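Long-range contacts in ESX secretion system protein EccC (Thermomonospora curvata, PDB 4NH0), which acts as the FtsK/SpoIIIE-family ATPase of the ESX (type VII) secretion system, which exports proteins such as EsxA and EsxB, and might be its translocase subunit: residues Leu598-Pro602 with His860-Ala864; Leu825-Leu829 with Ala842-Glu847; Leu865-Asp869 with Gly880-Thr884; Ala379-Glu383 with His591-Leu595. All coordinates share one frame; numbering follows the deposited sequence.

How the interactions relate
Interaction 4 comes first along the chain, closing a loop of 207 residues when the connection after helix 575-583 packs on helix 371-394. A few residues later interaction 1 opens; it closes at strand 860-863 and so encloses almost all of the second ATPase sheet. Interaction 2 is nested inside it, joining strand 823-827 of that sheet to helix 839-844, and it touches interaction 1 where His860 meets Val845. Interaction 3 follows in series: the chain leaving strand 860-863 packs on helix 877-891. Pro602 and Leu865 link interactions 1 and 3, which both reach the same ATP. None of the loops cross.

Interaction 1: residues Leu598-Pro602 with His860-Ala864; sequences LDVPP and HFLTA. With ATP (adenosine-5'-triphosphate), chain G.
Leu598 and Leu862 lie side by side, pointing opposite ways, with CG of Leu598 3.8 Å from CB of Leu862. Beyond this point CD2 of Leu598 lies on the backbone of Phe861, 3.8 Å from its carbonyl carbon. Leu862 has its CG anti to the backbone N (chi1 -175°), which carries the branch to the turning chain opposite and sets CD2 3.6 Å from CA of Pro601. Further along, the ring of Pro602 meets Ala864, CG to CB 3.7 Å; the small alanine lets the proline ring come close. The nucleotide belongs to the same first shell. CG of Pro601 lies 3.3 Å from N1 of ATP, and the amino group N6 donates to OG1 of Thr863 at 2.5 Å, a distance too short to carry weight at this resolution, and, more weakly, to O of Thr863 at 2.6 Å. The two prolines stiffen a segment that is neither helix nor strand, and no hydrogen bond crosses between the segments. Cutting Leu598 back to an alanine is likely to uncover CB of Leu862 and the Phe861 backbone, opening a gap between the loop and the strand.

The second shell is the sheet and a helix. Strand 860-863 is held on both sides by antiparallel neighbours, Leu862 bonding to Leu636 and Phe861 to Gly853, while Thr863 also rests on Met672 of the helix that follows the P-loop. The backbone O of Thr863 can only accept, which suits the amino group of adenine; the site is probably less suited to a base with a carbonyl at that position.

Interaction 2: residues Leu825-Leu829 with Ala842-Glu847; sequences LELRL and AANVPE
The guanidinium of Arg828 is met at its edge, near its plane, by O of Ala842, while the carboxylate of Glu847 approaches obliquely with its plane turned 57° from that of the guanidinium. Arg828 follows strand 823-827, which runs beside the P-loop strand 659-662 in this P-loop NTPase fold, and the partner segment descends from helix 839-844. The bond from NH1 of Arg828 to O of Ala842 is 2.9 Å long but weak, bent to 120° at the hydrogen. NH2 of Arg828 forms a long salt bridge with OE2 of Glu847 at 3.4 Å, also weak as a hydrogen bond. Arginine suits the place because its long chain spans the gap and its several N-H groups can serve a helix carbonyl and a carboxylate together. CG is anti to the backbone N and the chain then bends at chi2 (63°), which lays CD against O of Val845 at 3.4 Å.

Arg828 also touches Thr667 of the ATP-binding loop, so this corner borders the nucleotide site without reaching it. Glu826 extends toward the same helix, its carboxylate bonded to Ser835 and to the backbone N of Glu836; small Ala842 lies close beside it, CB 3.9 Å from OE2 of Glu826. On the aliphatic part of the arginine, CG1 of Val845 packs against CB of Arg828 at 3.8 Å.

Interaction 3: residues Leu865-Asp869 with Gly880-Thr884; sequences LPRID and GIATT. With ATP (adenosine-5'-triphosphate), chain G.
OD2 of Asp869 rests 3.5 Å from CA of Gly880 and is gripped at the same time by Arg867. NE of Arg867 donates to OD2 of Asp869 at 2.8 Å, a weak bond with an angle of 126°, and NH2 completes the salt bridge over a distance modelled too short to be trusted. The other amino group, NH1, pairs with Asp871, so the guanidinium is held between two acids. Its NH2 lies 3.6 Å from CA of Gly880. Glycine belongs here: a side chain would probably collide with NE of Arg867 and the carboxylate of Asp869.

Ahead of the ion pair the chain folds through an inverse gamma turn centred on Pro866, closed by the bond from N of Arg867 to O of Leu865. The turn leads away from strand 860-863, the last of its sheet in chain order, and lays the loop against helix 877-891. There CG of Pro866 meets CD1 of Ile881 at 3.9 Å, while Pro866 also touches Thr675 and Thr678 of helix 669-683, so the proline is wedged between two helices. Thr884 turns its methyl to the loop: OG1 sits between the backbone N and the carbonyl carbon (chi1 65°), facing back to O of Ile881 within the helix, and this puts CG2 anti to the carbonyl carbon, 3.6 Å from CG1 of Ile868. At the start of the loop, CD1 of Leu865 comes within 3.4 Å of N1 of ATP.

Interaction 4: residues Ala379-Glu383 with His591-Leu595; sequences ALHGE and HQIWL
Ile593 sets its CG2 against the carbonyl of Ala379, 3.4 Å from O, in this joint between helix 371-394 of the first ATPase module and the chain running on to the second, consistent with a linker that binds FtsK 1 much as EsxB binds FtsK 3. Alanine suits a helix face that the linker approaches closely; its CB is 3.6 Å from O of Ile593. Two pairs are apolar: the same CG2 meets CD2 of Leu380 at 4.1 Å, and Trp594 approaches CB of Ala379 obliquely, CE3 at 4.3 Å. The flank of the Glu383 carboxylate, brought across the end of Ile593 by a bend at chi2 (67°), packs there too, OE2 3.4 Å from CD1.

The polar and charged contacts reach outward. OE1 of Glu383 pairs with Arg387, and OE2 with Arg386 and Gln643. With a glutamine here in place of Glu383, the charges of Arg386 and Arg387 would probably lack their shared acid mate. The indole of Trp594 forms a cation-pi pair with Arg375, and Ser360 bonds to the linker backbone at His591 and Ile593. NE2 of His591 bonds weakly to Gln643, while at the ring edge CD2 of His591 touches OE2 of Glu383 at 3.8 Å without a hydrogen bond, the ring and carboxylate planes 27° apart.

Interaction 1: residues Leu598-Pro602 with His860-Ala864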
loop_
_atom_site.group_PDB
_atom_site.type_symbol
_atom_site.label_atom_id
_atom_site.label_comp_id
_atom_site.label_asym_id
_atom_site.label_seq_id
_atom_site.Cartn_x
_atom_site.Cartn_y
_atom_site.Cartn_z
ATOM N N LEU A 598 -9.564 16.645 1.172
ATOM C CA LEU A 598 -8.695 15.618 0.596
ATOM C C LEU A 598 -8.252 15.906 -0.835
ATOM O O LEU A 598 -8.689 15.236 -1.770
ATOM C CB LEU A 598 -9.409 14.264 0.641
ATOM C CG LEU A 598 -8.653 13.082 1.249
ATOM C CD1 LEU A 598 -8.265 13.380 2.685
ATOM C CD2 LEU A 598 -9.500 11.823 1.173
ATOM N N ASP A 599 -7.384 16.896 -1.008
ATOM C CA ASP A 599 -6.854 17.207 -2.329
ATOM C C ASP A 599 -5.353 16.950 -2.380
ATOM O O ASP A 599 -4.886 16.076 -3.107
ATOM C CB ASP A 599 -7.154 18.659 -2.709
ATOM C CG ASP A 599 -6.722 18.991 -4.124
ATOM O OD1 ASP A 599 -6.789 18.097 -4.993
ATOM O OD2 ASP A 599 -6.312 20.145 -4.368
ATOM N N VAL A 600 -4.606 17.719 -1.597
ATOM C CA VAL A 600 -3.157 17.583 -1.546
ATOM C C VAL A 600 -2.741 16.572 -0.479
ATOM O O VAL A 600 -3.159 16.671 0.675
ATOM C CB VAL A 600 -2.478 18.944 -1.277
ATOM C CG1 VAL A 600 -3.215 19.707 -0.183
ATOM C CG2 VAL A 600 -1.014 18.756 -0.924
ATOM N N PRO A 601 -1.922 15.584 -0.869
ATOM C CA PRO A 601 -1.455 14.536 0.043
ATOM C C PRO A 601 -0.448 15.049 1.064
ATOM O O PRO A 601 0.277 16.000 0.779
ATOM C CB PRO A 601 -0.802 13.525 -0.900
ATOM C CG PRO A 601 -0.344 14.344 -2.051
ATOM C CD PRO A 601 -1.397 15.399 -2.233
ATOM N N PRO A 602 -0.411 14.426 2.251
ATOM C CA PRO A 602 0.548 14.789 3.296
ATOM C C PRO A 602 1.883 14.082 3.112
ATOM O O PRO A 602 2.005 13.215 2.249
ATOM C CB PRO A 602 -0.145 14.315 4.570
ATOM C CG PRO A 602 -0.897 13.107 4.126
ATOM C CD PRO A 602 -1.347 13.385 2.709
ATOM N N HIS A 860 -12.924 7.344 3.334
ATOM C CA HIS A 860 -11.984 7.790 2.314
ATOM C C HIS A 860 -10.706 8.315 2.950
ATOM O O HIS A 860 -10.752 9.075 3.916
ATOM C CB HIS A 860 -12.612 8.873 1.435
ATOM C CG HIS A 860 -13.738 8.383 0.582
ATOM N ND1 HIS A 860 -13.548 7.520 -0.477
ATOM C CD2 HIS A 860 -15.067 8.637 0.627
ATOM C CE1 HIS A 860 -14.712 7.262 -1.045
ATOM N NE2 HIS A 860 -15.649 7.928 -0.395
ATOM N N PHE A 861 -9.566 7.908 2.406
ATOM C CA PHE A 861 -8.286 8.413 2.879
ATOM C C PHE A 861 -7.367 8.722 1.707
ATOM O O PHE A 861 -7.658 8.367 0.566
ATOM C CB PHE A 861 -7.620 7.413 3.830
ATOM C CG PHE A 861 -7.031 6.212 3.144
ATOM C CD1 PHE A 861 -5.692 6.187 2.789
ATOM C CD2 PHE A 861 -7.809 5.103 2.870
ATOM C CE1 PHE A 861 -5.147 5.086 2.164
ATOM C CE2 PHE A 861 -7.265 3.996 2.248
ATOM C CZ PHE A 861 -5.933 3.990 1.893
ATOM N N LEU A 862 -6.255 9.383 2.000
ATOM C CA LEU A 862 -5.287 9.749 0.978
ATOM C C LEU A 862 -3.881 9.382 1.435
ATOM O O LEU A 862 -3.385 9.916 2.426
ATOM C CB LEU A 862 -5.382 11.243 0.664
ATOM C CG LEU A 862 -4.520 11.784 -0.475
ATOM C CD1 LEU A 862 -4.820 11.044 -1.764
ATOM C CD2 LEU A 862 -4.762 13.272 -0.649
ATOM N N THR A 863 -3.249 8.462 0.711
ATOM C CA THR A 863 -1.923 7.974 1.069
ATOM C C THR A 863 -0.896 9.096 1.079
ATOM O O THR A 863 -0.812 9.877 0.134
ATOM C CB THR A 863 -1.441 6.878 0.102
ATOM O OG1 THR A 863 -1.184 7.452 -1.184
ATOM C CG2 THR A 863 -2.489 5.795 -0.036
ATOM N N ALA A 864 -0.117 9.173 2.151
ATOM C CA ALA A 864 0.928 10.180 2.258
ATOM C C ALA A 864 2.059 9.880 1.286
ATOM O O ALA A 864 2.073 8.834 0.642
ATOM C CB ALA A 864 1.456 10.254 3.679
HETATM P PG ATP G . 1.247 0.656 -12.014
HETATM O O1G ATP G . -0.093 -0.015 -11.844
HETATM O O2G ATP G . 2.386 -0.046 -11.318
HETATM O O3G ATP G . 1.556 1.076 -13.430
HETATM P PB ATP G . 0.725 2.025 -9.646
HETATM O O1B ATP G . 1.804 1.271 -8.911
HETATM O O2B ATP G . -0.715 1.597 -9.524
HETATM O O3B ATP G . 1.089 2.043 -11.212
HETATM P PA ATP G . 2.170 4.161 -8.597
HETATM O O1A ATP G . 2.199 3.871 -7.118
HETATM O O2A ATP G . 3.309 3.670 -9.455
HETATM O O3A ATP G . 0.806 3.570 -9.207
HETATM O "O5'" ATP G . 2.001 5.747 -8.796
HETATM C "C5'" ATP G . 1.727 6.297 -10.083
HETATM C "C4'" ATP G . 1.752 7.818 -9.996
HETATM O "O4'" ATP G . 0.716 8.277 -9.126
HETATM C "C3'" ATP G . 3.070 8.319 -9.431
HETATM O "O3'" ATP G . 3.812 9.008 -10.441
HETATM C "C2'" ATP G . 2.710 9.276 -8.313
HETATM O "O2'" ATP G . 3.245 10.571 -8.592
HETATM C "C1'" ATP G . 1.192 9.325 -8.279
HETATM N N9 ATP G . 0.717 9.100 -6.893
HETATM C C8 ATP G . 0.582 7.900 -6.298
HETATM N N7 ATP G . 0.127 8.030 -5.026
HETATM C C5 ATP G . -0.036 9.345 -4.790
HETATM C C6 ATP G . -0.487 10.175 -3.649
HETATM N N6 ATP G . -0.863 9.611 -2.477
HETATM N N1 ATP G . -0.509 11.513 -3.818
HETATM C C2 ATP G . -0.137 12.087 -4.977
HETATM N N3 ATP G . 0.283 11.397 -6.051
HETATM C C4 ATP G . 0.356 10.045 -6.022
#

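Interaction 2: residues Leu825-Leu829 with Ala842-Glu847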
loop_
_atom_site.group_PDB
_atom_site.type_symbol
_atom_site.label_atom_id
_atom_site.label_comp_id
_atom_site.label_asym_id
_atom_site.label_seq_id
_atom_site.Cartn_x
_atom_site.Cartn_y
_atom_site.Cartn_z
ATOM N N LEU A 825 -5.112 -2.706 2.521
ATOM C CA LEU A 825 -5.128 -1.310 2.111
ATOM C C LEU A 825 -5.679 -1.193 0.698
ATOM O O LEU A 825 -4.961 -1.393 -0.280
ATOM C CB LEU A 825 -3.724 -0.713 2.200
ATOM C CG LEU A 825 -3.088 -0.820 3.588
ATOM C CD1 LEU A 825 -1.670 -0.280 3.590
ATOM C CD2 LEU A 825 -3.942 -0.096 4.616
ATOM N N GLU A 826 -6.965 -0.875 0.601
ATOM C CA GLU A 826 -7.655 -0.848 -0.682
ATOM C C GLU A 826 -7.697 0.551 -1.281
ATOM O O GLU A 826 -8.028 1.522 -0.603
ATOM C CB GLU A 826 -9.075 -1.391 -0.526
ATOM C CG GLU A 826 -9.902 -1.353 -1.797
ATOM C CD GLU A 826 -11.284 -1.939 -1.604
ATOM O OE1 GLU A 826 -11.405 -2.952 -0.882
ATOM O OE2 GLU A 826 -12.251 -1.389 -2.169
ATOM N N LEU A 827 -7.357 0.641 -2.562
ATOM C CA LEU A 827 -7.400 1.903 -3.288
ATOM C C LEU A 827 -8.554 1.890 -4.282
ATOM O O LEU A 827 -9.538 1.179 -4.088
ATOM C CB LEU A 827 -6.074 2.153 -4.009
ATOM C CG LEU A 827 -4.954 2.889 -3.270
ATOM C CD1 LEU A 827 -4.686 2.284 -1.905
ATOM C CD2 LEU A 827 -3.687 2.889 -4.108
ATOM N N ARG A 828 -8.436 2.676 -5.346
ATOM C CA ARG A 828 -9.442 2.675 -6.401
ATOM C C ARG A 828 -9.265 1.455 -7.294
ATOM O O ARG A 828 -8.193 1.235 -7.855
ATOM C CB ARG A 828 -9.367 3.956 -7.232
ATOM C CG ARG A 828 -10.235 3.937 -8.481
ATOM C CD ARG A 828 -11.712 3.813 -8.137
ATOM N NE ARG A 828 -12.544 3.721 -9.333
ATOM C CZ ARG A 828 -13.862 3.556 -9.314
ATOM N NH1 ARG A 828 -14.506 3.465 -8.159
ATOM N NH2 ARG A 828 -14.540 3.482 -10.452
ATOM N N LEU A 829 -10.322 0.661 -7.423
ATOM C CA LEU A 829 -10.257 -0.554 -8.222
ATOM C C LEU A 829 -10.846 -0.340 -9.610
ATOM O O LEU A 829 -11.595 0.609 -9.838
ATOM C CB LEU A 829 -10.992 -1.705 -7.531
ATOM C CG LEU A 829 -10.690 -2.066 -6.076
ATOM C CD1 LEU A 829 -11.504 -1.214 -5.115
ATOM C CD2 LEU A 829 -10.952 -3.544 -5.833
ATOM N N ALA A 842 -16.808 1.902 -2.537
ATOM C CA ALA A 842 -15.691 1.723 -3.458
ATOM C C ALA A 842 -15.919 2.487 -4.757
ATOM O O ALA A 842 -14.975 2.985 -5.368
ATOM C CB ALA A 842 -15.470 0.247 -3.747
ATOM N N ALA A 843 -17.178 2.577 -5.172
ATOM C CA ALA A 843 -17.533 3.265 -6.407
ATOM C C ALA A 843 -17.359 4.773 -6.276
ATOM O O ALA A 843 -17.106 5.465 -7.261
ATOM C CB ALA A 843 -18.962 2.932 -6.804
ATOM N N ASN A 844 -17.497 5.275 -5.054
ATOM C CA ASN A 844 -17.398 6.707 -4.800
ATOM C C ASN A 844 -15.953 7.184 -4.719
ATOM O O ASN A 844 -15.689 8.383 -4.647
ATOM C CB ASN A 844 -18.141 7.066 -3.513
ATOM C CG ASN A 844 -19.623 6.763 -3.595
ATOM O OD1 ASN A 844 -20.230 6.859 -4.660
ATOM N ND2 ASN A 844 -20.213 6.393 -2.465
ATOM N N VAL A 845 -15.020 6.238 -4.726
ATOM C CA VAL A 845 -13.602 6.566 -4.725
ATOM C C VAL A 845 -13.203 7.156 -6.073
ATOM O O VAL A 845 -13.432 6.537 -7.111
ATOM C CB VAL A 845 -12.735 5.328 -4.426
ATOM C CG1 VAL A 845 -11.261 5.702 -4.398
ATOM C CG2 VAL A 845 -13.151 4.697 -3.107
ATOM N N PRO A 846 -12.618 8.365 -6.056
ATOM C CA PRO A 846 -12.198 9.100 -7.254
ATOM C C PRO A 846 -11.404 8.242 -8.234
ATOM O O PRO A 846 -10.403 7.637 -7.852
ATOM C CB PRO A 846 -11.326 10.216 -6.682
ATOM C CG PRO A 846 -11.899 10.467 -5.340
ATOM C CD PRO A 846 -12.339 9.125 -4.825
ATOM N N GLU A 847 -11.856 8.196 -9.483
ATOM C CA GLU A 847 -11.242 7.343 -10.495
ATOM C C GLU A 847 -9.806 7.742 -10.815
ATOM O O GLU A 847 -8.890 6.929 -10.705
ATOM C CB GLU A 847 -12.073 7.357 -11.780
ATOM C CG GLU A 847 -13.198 6.336 -11.809
ATOM C CD GLU A 847 -13.777 6.152 -13.196
ATOM O OE1 GLU A 847 -13.595 7.052 -14.043
ATOM O OE2 GLU A 847 -14.409 5.104 -13.445
#

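Interaction 3: residues Leu865-Asp869 with Gly880-Thr884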
loop_
_atom_site.group_PDB
_atom_site.type_symbol
_atom_site.label_atom_id
_atom_site.label_comp_id
_atom_site.label_asym_id
_atom_site.label_seq_id
_atom_site.Cartn_x
_atom_site.Cartn_y
_atom_site.Cartn_z
ATOM N N LEU A 865 3.004 10.806 1.180
ATOM C CA LEU A 865 4.158 10.625 0.309
ATOM C C LEU A 865 5.386 10.255 1.132
ATOM O O LEU A 865 5.590 10.791 2.220
ATOM C CB LEU A 865 4.420 11.891 -0.510
ATOM C CG LEU A 865 3.799 11.958 -1.908
ATOM C CD1 LEU A 865 2.293 11.766 -1.858
ATOM C CD2 LEU A 865 4.150 13.272 -2.585
ATOM N N PRO A 866 6.215 9.337 0.612
ATOM C CA PRO A 866 7.391 8.859 1.344
ATOM C C PRO A 866 8.488 9.913 1.436
ATOM O O PRO A 866 9.616 9.665 1.010
ATOM C CB PRO A 866 7.853 7.664 0.510
ATOM C CG PRO A 866 7.423 7.998 -0.871
ATOM C CD PRO A 866 6.122 8.739 -0.732
ATOM N N ARG A 867 8.155 11.076 1.986
ATOM C CA ARG A 867 9.096 12.183 2.071
ATOM C C ARG A 867 9.187 12.728 3.491
ATOM O O ARG A 867 8.250 12.595 4.278
ATOM C CB ARG A 867 8.688 13.306 1.113
ATOM C CG ARG A 867 8.233 12.828 -0.255
ATOM C CD ARG A 867 7.875 13.992 -1.163
ATOM N NE ARG A 867 9.020 14.861 -1.410
ATOM C CZ ARG A 867 9.040 15.830 -2.321
ATOM N NH1 ARG A 867 7.974 16.055 -3.075
ATOM N NH2 ARG A 867 10.127 16.571 -2.477
ATOM N N ILE A 868 10.322 13.339 3.814
ATOM C CA ILE A 868 10.491 14.020 5.091
ATOM C C ILE A 868 10.961 15.450 4.857
ATOM O O ILE A 868 11.405 16.129 5.783
ATOM C CB ILE A 868 11.492 13.289 6.010
ATOM C CG1 ILE A 868 12.876 13.228 5.362
ATOM C CG2 ILE A 868 10.995 11.892 6.337
ATOM C CD1 ILE A 868 13.923 14.059 6.072
ATOM N N ASP A 869 10.858 15.903 3.611
ATOM C CA ASP A 869 11.275 17.252 3.250
ATOM C C ASP A 869 10.168 18.270 3.502
ATOM O O ASP A 869 10.422 19.367 3.996
ATOM C CB ASP A 869 11.720 17.304 1.783
ATOM C CG ASP A 869 10.717 16.662 0.839
ATOM O OD1 ASP A 869 9.511 16.642 1.158
ATOM O OD2 ASP A 869 11.140 16.179 -0.232
ATOM N N GLY A 880 12.775 13.829 -3.817
ATOM C CA GLY A 880 12.395 13.803 -2.418
ATOM C C GLY A 880 12.788 12.514 -1.727
ATOM O O GLY A 880 13.392 12.537 -0.656
ATOM N N ILE A 881 12.441 11.388 -2.343
ATOM C CA ILE A 881 12.744 10.071 -1.790
ATOM C C ILE A 881 14.243 9.877 -1.590
ATOM O O ILE A 881 14.681 9.374 -0.555
ATOM C CB ILE A 881 12.208 8.945 -2.700
ATOM C CG1 ILE A 881 10.692 9.062 -2.861
ATOM C CG2 ILE A 881 12.571 7.581 -2.139
ATOM C CD1 ILE A 881 10.089 7.985 -3.736
ATOM N N ALA A 882 15.025 10.292 -2.580
ATOM C CA ALA A 882 16.475 10.130 -2.546
ATOM C C ALA A 882 17.108 10.866 -1.369
ATOM O O ALA A 882 18.128 10.433 -0.834
ATOM C CB ALA A 882 17.084 10.609 -3.853
ATOM N N THR A 883 16.502 11.978 -0.969
ATOM C CA THR A 883 17.016 12.771 0.142
ATOM C C THR A 883 16.633 12.162 1.486
ATOM O O THR A 883 17.368 12.290 2.465
ATOM C CB THR A 883 16.507 14.221 0.084
ATOM O OG1 THR A 883 15.080 14.223 -0.040
ATOM C CG2 THR A 883 17.113 14.948 -1.105
ATOM N N THR A 884 15.480 11.501 1.530
ATOM C CA THR A 884 15.026 10.841 2.747
ATOM C C THR A 884 15.917 9.649 3.076
ATOM O O THR A 884 16.367 9.493 4.211
ATOM C CB THR A 884 13.571 10.356 2.626
ATOM O OG1 THR A 884 13.489 9.335 1.626
ATOM C CG2 THR A 884 12.658 11.504 2.245
HETATM P PG ATP G . 1.247 0.656 -12.014
HETATM O O1G ATP G . -0.093 -0.015 -11.844
HETATM O O2G ATP G . 2.386 -0.046 -11.318
HETATM O O3G ATP G . 1.556 1.076 -13.430
HETATM P PB ATP G . 0.725 2.025 -9.646
HETATM O O1B ATP G . 1.804 1.271 -8.911
HETATM O O2B ATP G . -0.715 1.597 -9.524
HETATM O O3B ATP G . 1.089 2.043 -11.212
HETATM P PA ATP G . 2.170 4.161 -8.597
HETATM O O1A ATP G . 2.199 3.871 -7.118
HETATM O O2A ATP G . 3.309 3.670 -9.455
HETATM O O3A ATP G . 0.806 3.570 -9.207
HETATM O "O5'" ATP G . 2.001 5.747 -8.796
HETATM C "C5'" ATP G . 1.727 6.297 -10.083
HETATM C "C4'" ATP G . 1.752 7.818 -9.996
HETATM O "O4'" ATP G . 0.716 8.277 -9.126
HETATM C "C3'" ATP G . 3.070 8.319 -9.431
HETATM O "O3'" ATP G . 3.812 9.008 -10.441
HETATM C "C2'" ATP G . 2.710 9.276 -8.313
HETATM O "O2'" ATP G . 3.245 10.571 -8.592
HETATM C "C1'" ATP G . 1.192 9.325 -8.279
HETATM N N9 ATP G . 0.717 9.100 -6.893
HETATM C C8 ATP G . 0.582 7.900 -6.298
HETATM N N7 ATP G . 0.127 8.030 -5.026
HETATM C C5 ATP G . -0.036 9.345 -4.790
HETATM C C6 ATP G . -0.487 10.175 -3.649
HETATM N N6 ATP G . -0.863 9.611 -2.477
HETATM N N1 ATP G . -0.509 11.513 -3.818
HETATM C C2 ATP G . -0.137 12.087 -4.977
HETATM N N3 ATP G . 0.283 11.397 -6.051
HETATM C C4 ATP G . 0.356 10.045 -6.022
#

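Interaction 4: residues Ala379-Glu383 with His591-Leu595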
loop_
_atom_site.group_PDB
_atom_site.type_symbol
_atom_site.label_atom_id
_atom_site.label_comp_id
_atom_site.label_asym_id
_atom_site.label_seq_id
_atom_site.Cartn_x
_atom_site.Cartn_y
_atom_site.Cartn_z
ATOM N N ALA A 379 -21.118 16.551 7.282
ATOM C CA ALA A 379 -20.433 17.614 8.006
ATOM C C ALA A 379 -21.426 18.444 8.810
ATOM O O ALA A 379 -21.122 18.897 9.913
ATOM C CB ALA A 379 -19.656 18.498 7.046
ATOM N N LEU A 380 -22.615 18.637 8.249
ATOM C CA LEU A 380 -23.667 19.391 8.918
ATOM C C LEU A 380 -24.475 18.488 9.840
ATOM O O LEU A 380 -24.854 18.891 10.938
ATOM C CB LEU A 380 -24.583 20.058 7.894
ATOM C CG LEU A 380 -23.927 21.137 7.032
ATOM C CD1 LEU A 380 -24.907 21.681 6.008
ATOM C CD2 LEU A 380 -23.384 22.256 7.904
ATOM N N HIS A 381 -24.733 17.267 9.383
ATOM C CA HIS A 381 -25.422 16.267 10.192
ATOM C C HIS A 381 -24.643 16.012 11.475
ATOM O O HIS A 381 -25.227 15.774 12.531
ATOM C CB HIS A 381 -25.599 14.968 9.403
ATOM C CG HIS A 381 -26.327 13.894 10.151
ATOM N ND1 HIS A 381 -27.061 14.142 11.291
ATOM C CD2 HIS A 381 -26.431 12.564 9.920
ATOM C CE1 HIS A 381 -27.586 13.012 11.729
ATOM N NE2 HIS A 381 -27.220 12.040 10.915
ATOM N N GLY A 382 -23.319 16.070 11.375
ATOM C CA GLY A 382 -22.459 15.910 12.531
ATOM C C GLY A 382 -22.549 17.099 13.466
ATOM O O GLY A 382 -22.435 16.950 14.682
ATOM N N GLU A 383 -22.757 18.282 12.898
ATOM C CA GLU A 383 -22.881 19.499 13.691
ATOM C C GLU A 383 -24.169 19.485 14.505
ATOM O O GLU A 383 -24.197 19.944 15.646
ATOM C CB GLU A 383 -22.837 20.734 12.790
ATOM C CG GLU A 383 -23.009 22.053 13.529
ATOM C CD GLU A 383 -21.848 22.366 14.453
ATOM O OE1 GLU A 383 -21.838 23.467 15.040
ATOM O OE2 GLU A 383 -20.943 21.518 14.587
ATOM N N HIS A 591 -15.583 27.436 15.253
ATOM C CA HIS A 591 -15.434 25.989 15.219
ATOM C C HIS A 591 -15.554 25.490 13.787
ATOM O O HIS A 591 -16.539 25.772 13.104
ATOM C CB HIS A 591 -16.482 25.320 16.108
ATOM C CG HIS A 591 -16.552 23.834 15.944
ATOM N ND1 HIS A 591 -15.455 23.015 16.091
ATOM C CD2 HIS A 591 -17.592 23.020 15.646
ATOM C CE1 HIS A 591 -15.814 21.760 15.889
ATOM N NE2 HIS A 591 -17.106 21.735 15.618
ATOM N N GLN A 592 -14.549 24.751 13.333
ATOM C CA GLN A 592 -14.528 24.251 11.963
ATOM C C GLN A 592 -15.586 23.176 11.741
ATOM O O GLN A 592 -15.547 22.116 12.362
ATOM C CB GLN A 592 -13.143 23.702 11.617
ATOM C CG GLN A 592 -12.034 24.736 11.685
ATOM C CD GLN A 592 -12.194 25.831 10.651
ATOM O OE1 GLN A 592 -12.721 25.601 9.563
ATOM N NE2 GLN A 592 -11.743 27.033 10.987
ATOM N N ILE A 593 -16.531 23.462 10.852
ATOM C CA ILE A 593 -17.560 22.496 10.489
ATOM C C ILE A 593 -17.150 21.774 9.215
ATOM O O ILE A 593 -17.495 20.613 8.999
ATOM C CB ILE A 593 -18.931 23.167 10.275
ATOM C CG1 ILE A 593 -19.146 24.299 11.284
ATOM C CG2 ILE A 593 -20.050 22.141 10.357
ATOM C CD1 ILE A 593 -19.261 23.834 12.713
ATOM N N TRP A 594 -16.401 22.480 8.375
ATOM C CA TRP A 594 -15.970 21.957 7.087
ATOM C C TRP A 594 -14.454 22.022 6.960
ATOM O O TRP A 594 -13.855 23.088 7.096
ATOM C CB TRP A 594 -16.635 22.737 5.952
ATOM C CG TRP A 594 -16.132 22.398 4.585
ATOM C CD1 TRP A 594 -15.083 22.976 3.931
ATOM C CD2 TRP A 594 -16.669 21.415 3.693
ATOM N NE1 TRP A 594 -14.928 22.406 2.690
ATOM C CE2 TRP A 594 -15.890 21.446 2.521
ATOM C CE3 TRP A 594 -17.730 20.509 3.775
ATOM C CZ2 TRP A 594 -16.138 20.606 1.440
ATOM C CZ3 TRP A 594 -17.975 19.678 2.700
ATOM C CH2 TRP A 594 -17.183 19.731 1.548
ATOM N N LEU A 595 -13.838 20.876 6.697
ATOM C CA LEU A 595 -12.390 20.795 6.571
ATOM C C LEU A 595 -11.979 20.538 5.126
ATOM O O LEU A 595 -12.731 19.921 4.374
ATOM C CB LEU A 595 -11.840 19.697 7.482
ATOM C CG LEU A 595 -11.957 19.978 8.979
ATOM C CD1 LEU A 595 -11.332 18.856 9.775
ATOM C CD2 LEU A 595 -11.303 21.307 9.321
#